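Putative protease (Parabacteroides distasonis ATCC 8503, PDB 3KD4) is of uncharacterised function but is a putative, probably exported protease, so its likely role would be to hydrolyse peptide bonds. Local coordinates at residues I255-M266 against A283-L294. Sequence-based numbering, arbitrary orientation. Where two conformers were deposited one is given.
Sequences ILNNLSTCPIPM and AYGTPLEIAQLL
Cys262 CB approaches the Tyr284 ring obliquely, 4.4 Å from CD1, while the ring's OH reaches beyond the contact to the backbone N of Ala92. A second flat group, the Glu289 carboxylate, is met on the anti side of OE1 by Thr286 N, 31° out of its plane; Arg274 forms a salt bridge to the same oxygen. With Glu289 N returning to Thr286 OG1 at 3.1 Å, this is a capping box opening helix 287-300. Backbone hydrogen bonds pair the two segments in parallel: Ser260 N to Ala283 O, Gly285 N to Ser260 O (2.9 Å) and Cys262 N to Gly285 O (2.7 Å). Strands 260-261 and 284-285 thus form a two-stranded parallel sheet, joined through helix 276-282 as a beta-alpha-beta unit. On the Thr261 face, Ile290 CD1 lies 3.4 Å from Thr261 OG1, the two side chains crossing at about a right angle. Leu259 CD2 meets Leu293 CD2 at 3.8 Å and also touches Ile290 CG1. With CG1 anti to the carbonyl carbon (chi1 -71°) and the chain extended beyond it, Ile255 reaches CD1 to 3.5 Å from Leu294 CA, packing helix 244-258 against helix 287-300. Beyond the sheet, selenomethionine Met266 crosses the Leu288 side chain at about a right angle, its SE 4.0 Å from Leu288 CD2.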
loop_
_atom_site.group_PDB
_atom_site.type_symbol
_atom_site.label_atom_id
_atom_site.label_comp_id
_atom_site.label_asym_id
_atom_site.label_seq_id
_atom_site.Cartn_x
_atom_site.Cartn_y
_atom_site.Cartn_z
ATOM N N ILE A 255 3.094 -16.588 15.649
ATOM C CA ILE A 255 2.035 -15.903 14.956
ATOM C C ILE A 255 2.184 -16.006 13.450
ATOM O O ILE A 255 1.229 -16.354 12.760
ATOM C CB ILE A 255 1.848 -14.423 15.429
ATOM C CG1 ILE A 255 1.262 -14.428 16.840
ATOM C CG2 ILE A 255 0.881 -13.715 14.490
ATOM C CD1 ILE A 255 1.556 -13.220 17.709
ATOM N N LEU A 256 3.377 -15.745 12.947
ATOM C CA LEU A 256 3.650 -15.862 11.512
ATOM C C LEU A 256 3.354 -17.263 10.997
ATOM O O LEU A 256 2.828 -17.415 9.909
ATOM C CB LEU A 256 5.126 -15.575 11.205
ATOM C CG LEU A 256 5.690 -14.153 11.271
ATOM C CD1 LEU A 256 7.242 -14.226 11.079
ATOM C CD2 LEU A 256 5.046 -13.272 10.222
ATOM N N ASN A 257 3.699 -18.283 11.770
ATOM C CA ASN A 257 3.530 -19.661 11.311
ATOM C C ASN A 257 2.124 -20.183 11.429
ATOM O O ASN A 257 1.802 -21.159 10.805
ATOM C CB ASN A 257 4.464 -20.610 12.081
ATOM C CG ASN A 257 5.918 -20.404 11.721
ATOM O OD1 ASN A 257 6.227 -19.853 10.663
ATOM N ND2 ASN A 257 6.823 -20.813 12.612
ATOM N N ASN A 258 1.286 -19.548 12.234
ATOM C CA ASN A 258 -0.008 -20.120 12.548
ATOM C C ASN A 258 -1.218 -19.278 12.190
ATOM O O ASN A 258 -2.326 -19.763 12.276
ATOM C CB ASN A 258 -0.016 -20.512 14.028
ATOM C CG ASN A 258 0.906 -21.684 14.299
ATOM O OD1 ASN A 258 0.545 -22.800 14.012
ATOM N ND2 ASN A 258 2.105 -21.431 14.789
ATOM N N LEU A 259 -1.027 -18.033 11.786
ATOM C CA LEU A 259 -2.151 -17.171 11.422
ATOM C C LEU A 259 -1.942 -16.683 10.016
ATOM O O LEU A 259 -0.853 -16.239 9.660
ATOM C CB LEU A 259 -2.265 -15.965 12.351
ATOM C CG LEU A 259 -3.037 -16.195 13.659
ATOM C CD1 LEU A 259 -2.105 -16.668 14.796
ATOM C CD2 LEU A 259 -3.763 -14.924 14.066
ATOM N N SER A 260 -2.977 -16.780 9.198
ATOM C CA SER A 260 -2.912 -16.167 7.894
ATOM C C SER A 260 -3.575 -14.783 7.989
ATOM O O SER A 260 -4.430 -14.553 8.859
ATOM C CB SER A 260 -3.582 -17.052 6.876
ATOM O OG SER A 260 -4.951 -17.125 7.172
ATOM N N THR A 261 -3.151 -13.860 7.127
ATOM C CA THR A 261 -3.672 -12.505 7.171
ATOM C C THR A 261 -4.840 -12.358 6.229
ATOM O O THR A 261 -4.732 -12.659 5.071
ATOM C CB THR A 261 -2.652 -11.462 6.789
ATOM O OG1 THR A 261 -1.497 -11.672 7.577
ATOM C CG2 THR A 261 -3.202 -10.028 7.095
ATOM N N CYS A 262 -5.940 -11.868 6.766
ATOM C CA CYS A 262 -7.168 -11.644 6.040
ATOM C C CYS A 262 -7.285 -10.145 5.776
ATOM O O CYS A 262 -7.520 -9.384 6.706
ATOM C CB CYS A 262 -8.298 -12.121 6.947
ATOM S SG CYS A 262 -9.861 -12.214 6.193
ATOM N N PRO A 263 -7.114 -9.708 4.525
ATOM C CA PRO A 263 -7.088 -8.258 4.288
ATOM C C PRO A 263 -8.463 -7.538 4.274
ATOM O O PRO A 263 -8.843 -6.902 3.296
ATOM C CB PRO A 263 -6.348 -8.157 2.956
ATOM C CG PRO A 263 -6.769 -9.411 2.209
ATOM C CD PRO A 263 -6.930 -10.476 3.274
ATOM N N ILE A 264 -9.162 -7.569 5.389
ATOM C CA ILE A 264 -10.446 -6.888 5.500
ATOM C C ILE A 264 -10.212 -5.467 5.988
ATOM O O ILE A 264 -9.634 -5.261 7.062
ATOM C CB ILE A 264 -11.364 -7.617 6.437
ATOM C CG1 ILE A 264 -11.518 -9.062 5.936
ATOM C CG2 ILE A 264 -12.724 -6.921 6.518
ATOM C CD1 ILE A 264 -12.029 -9.950 6.964
ATOM N N PRO A 265 -10.636 -4.473 5.177
ATOM C CA PRO A 265 -10.447 -3.084 5.565
ATOM C C PRO A 265 -11.104 -2.854 6.914
ATOM O O PRO A 265 -12.144 -3.476 7.222
ATOM C CB PRO A 265 -11.194 -2.291 4.470
ATOM C CG PRO A 265 -11.292 -3.245 3.308
ATOM C CD PRO A 265 -11.371 -4.593 3.894
HETATM N N MSE A 266 -10.518 -1.955 7.693
HETATM C CA MSE A 266 -11.039 -1.681 9.035
HETATM C C MSE A 266 -12.459 -1.176 9.017
HETATM O O MSE A 266 -13.242 -1.478 9.916
HETATM C CB MSE A 266 -10.137 -0.677 9.751
HETATM C CG MSE A 266 -8.749 -1.226 10.074
HETATM SE SE MSE A 266 -7.785 -0.088 11.354
HETATM C CE MSE A 266 -7.398 1.419 10.163
ATOM N N ALA A 283 -6.898 -19.007 13.570
ATOM C CA ALA A 283 -5.838 -19.122 12.565
ATOM C C ALA A 283 -5.954 -18.210 11.319
ATOM O O ALA A 283 -5.288 -18.445 10.294
ATOM C CB ALA A 283 -5.714 -20.580 12.112
ATOM N N TYR A 284 -6.804 -17.197 11.376
ATOM C CA TYR A 284 -6.711 -16.095 10.423
ATOM C C TYR A 284 -7.013 -14.831 11.215
ATOM O O TYR A 284 -7.654 -14.885 12.245
ATOM C CB TYR A 284 -7.660 -16.265 9.222
ATOM C CG TYR A 284 -9.118 -16.306 9.595
ATOM C CD1 TYR A 284 -9.874 -15.153 9.674
ATOM C CD2 TYR A 284 -9.745 -17.520 9.857
ATOM C CE1 TYR A 284 -11.211 -15.203 10.043
ATOM C CE2 TYR A 284 -11.065 -17.584 10.197
ATOM C CZ TYR A 284 -11.801 -16.433 10.297
ATOM O OH TYR A 284 -13.128 -16.537 10.657
ATOM N N GLY A 285 -6.518 -13.700 10.746
ATOM C CA GLY A 285 -6.815 -12.426 11.357
ATOM C C GLY A 285 -6.596 -11.282 10.379
ATOM O O GLY A 285 -5.800 -11.376 9.443
ATOM N N THR A 286 -7.305 -10.193 10.615
ATOM C CA THR A 286 -7.071 -8.945 9.892
ATOM C C THR A 286 -5.753 -8.391 10.383
ATOM O O THR A 286 -5.286 -8.801 11.429
ATOM C CB THR A 286 -8.187 -7.962 10.159
ATOM O OG1 THR A 286 -8.120 -7.527 11.525
ATOM C CG2 THR A 286 -9.554 -8.617 9.862
ATOM N N PRO A 287 -5.131 -7.464 9.623
ATOM C CA PRO A 287 -3.912 -6.823 10.103
ATOM C C PRO A 287 -4.049 -6.249 11.511
ATOM O O PRO A 287 -3.141 -6.385 12.320
ATOM C CB PRO A 287 -3.673 -5.709 9.079
ATOM C CG PRO A 287 -4.245 -6.306 7.790
ATOM C CD PRO A 287 -5.495 -7.022 8.264
ATOM N N LEU A 288 -5.205 -5.655 11.796
ATOM C CA LEU A 288 -5.466 -5.035 13.075
ATOM C C LEU A 288 -5.517 -6.103 14.182
ATOM O O LEU A 288 -4.954 -5.919 15.252
ATOM C CB LEU A 288 -6.769 -4.246 13.024
ATOM C CG LEU A 288 -7.200 -3.508 14.292
ATOM C CD1 LEU A 288 -6.164 -2.439 14.673
ATOM C CD2 LEU A 288 -8.628 -2.879 14.106
ATOM N N GLU A 289 -6.209 -7.197 13.911
ATOM C CA GLU A 289 -6.281 -8.328 14.849
ATOM C C GLU A 289 -4.906 -8.925 15.118
ATOM O O GLU A 289 -4.562 -9.224 16.259
ATOM C CB GLU A 289 -7.221 -9.407 14.309
ATOM C CG GLU A 289 -8.691 -9.070 14.497
ATOM C CD GLU A 289 -9.651 -10.029 13.772
ATOM O OE1 GLU A 289 -9.192 -10.771 12.870
ATOM O OE2 GLU A 289 -10.860 -10.063 14.123
ATOM N N ILE A 290 -4.122 -9.119 14.065
ATOM C CA ILE A 290 -2.796 -9.696 14.224
ATOM C C ILE A 290 -1.867 -8.771 15.007
ATOM O O ILE A 290 -1.152 -9.207 15.927
ATOM C CB ILE A 290 -2.200 -10.119 12.839
ATOM C CG1 ILE A 290 -3.028 -11.274 12.249
ATOM C CG2 ILE A 290 -0.715 -10.538 12.964
ATOM C CD1 ILE A 290 -2.733 -11.563 10.740
ATOM N N ALA A 291 -1.918 -7.490 14.695
ATOM C CA ALA A 291 -1.132 -6.513 15.426
ATOM C C ALA A 291 -1.447 -6.548 16.926
ATOM O O ALA A 291 -0.541 -6.484 17.738
ATOM C CB ALA A 291 -1.385 -5.107 14.872
ATOM N N GLN A 292 -2.723 -6.628 17.287
ATOM C CA GLN A 292 -3.122 -6.620 18.709
ATOM C C GLN A 292 -2.783 -7.923 19.381
ATOM O O GLN A 292 -2.359 -7.924 20.528
ATOM C CB GLN A 292 -4.612 -6.302 18.891
ATOM C CG GLN A 292 -5.085 -6.239 20.351
ATOM C CD GLN A 292 -4.410 -5.178 21.203
ATOM O OE1 GLN A 292 -3.614 -4.387 20.715
ATOM N NE2 GLN A 292 -4.755 -5.149 22.494
ATOM N N LEU A 293 -2.943 -9.037 18.665
ATOM C CA LEU A 293 -2.568 -10.344 19.215
ATOM C C LEU A 293 -1.065 -10.396 19.587
ATOM O O LEU A 293 -0.662 -10.812 20.693
ATOM C CB LEU A 293 -2.910 -11.449 18.209
ATOM C CG LEU A 293 -2.514 -12.854 18.672
ATOM C CD1 LEU A 293 -3.179 -13.152 20.042
ATOM C CD2 LEU A 293 -2.848 -13.957 17.618
ATOM N N LEU A 294 -0.239 -9.951 18.660
ATOM C CA LEU A 294 1.202 -9.905 18.864
ATOM C C LEU A 294 1.531 -8.971 20.051
ATOM O O LEU A 294 2.281 -9.319 20.943
ATOM C CB LEU A 294 1.833 -9.411 17.558
ATOM C CG LEU A 294 3.336 -9.196 17.422
ATOM C CD1 LEU A 294 4.127 -10.491 17.705
ATOM C CD2 LEU A 294 3.647 -8.600 16.025
#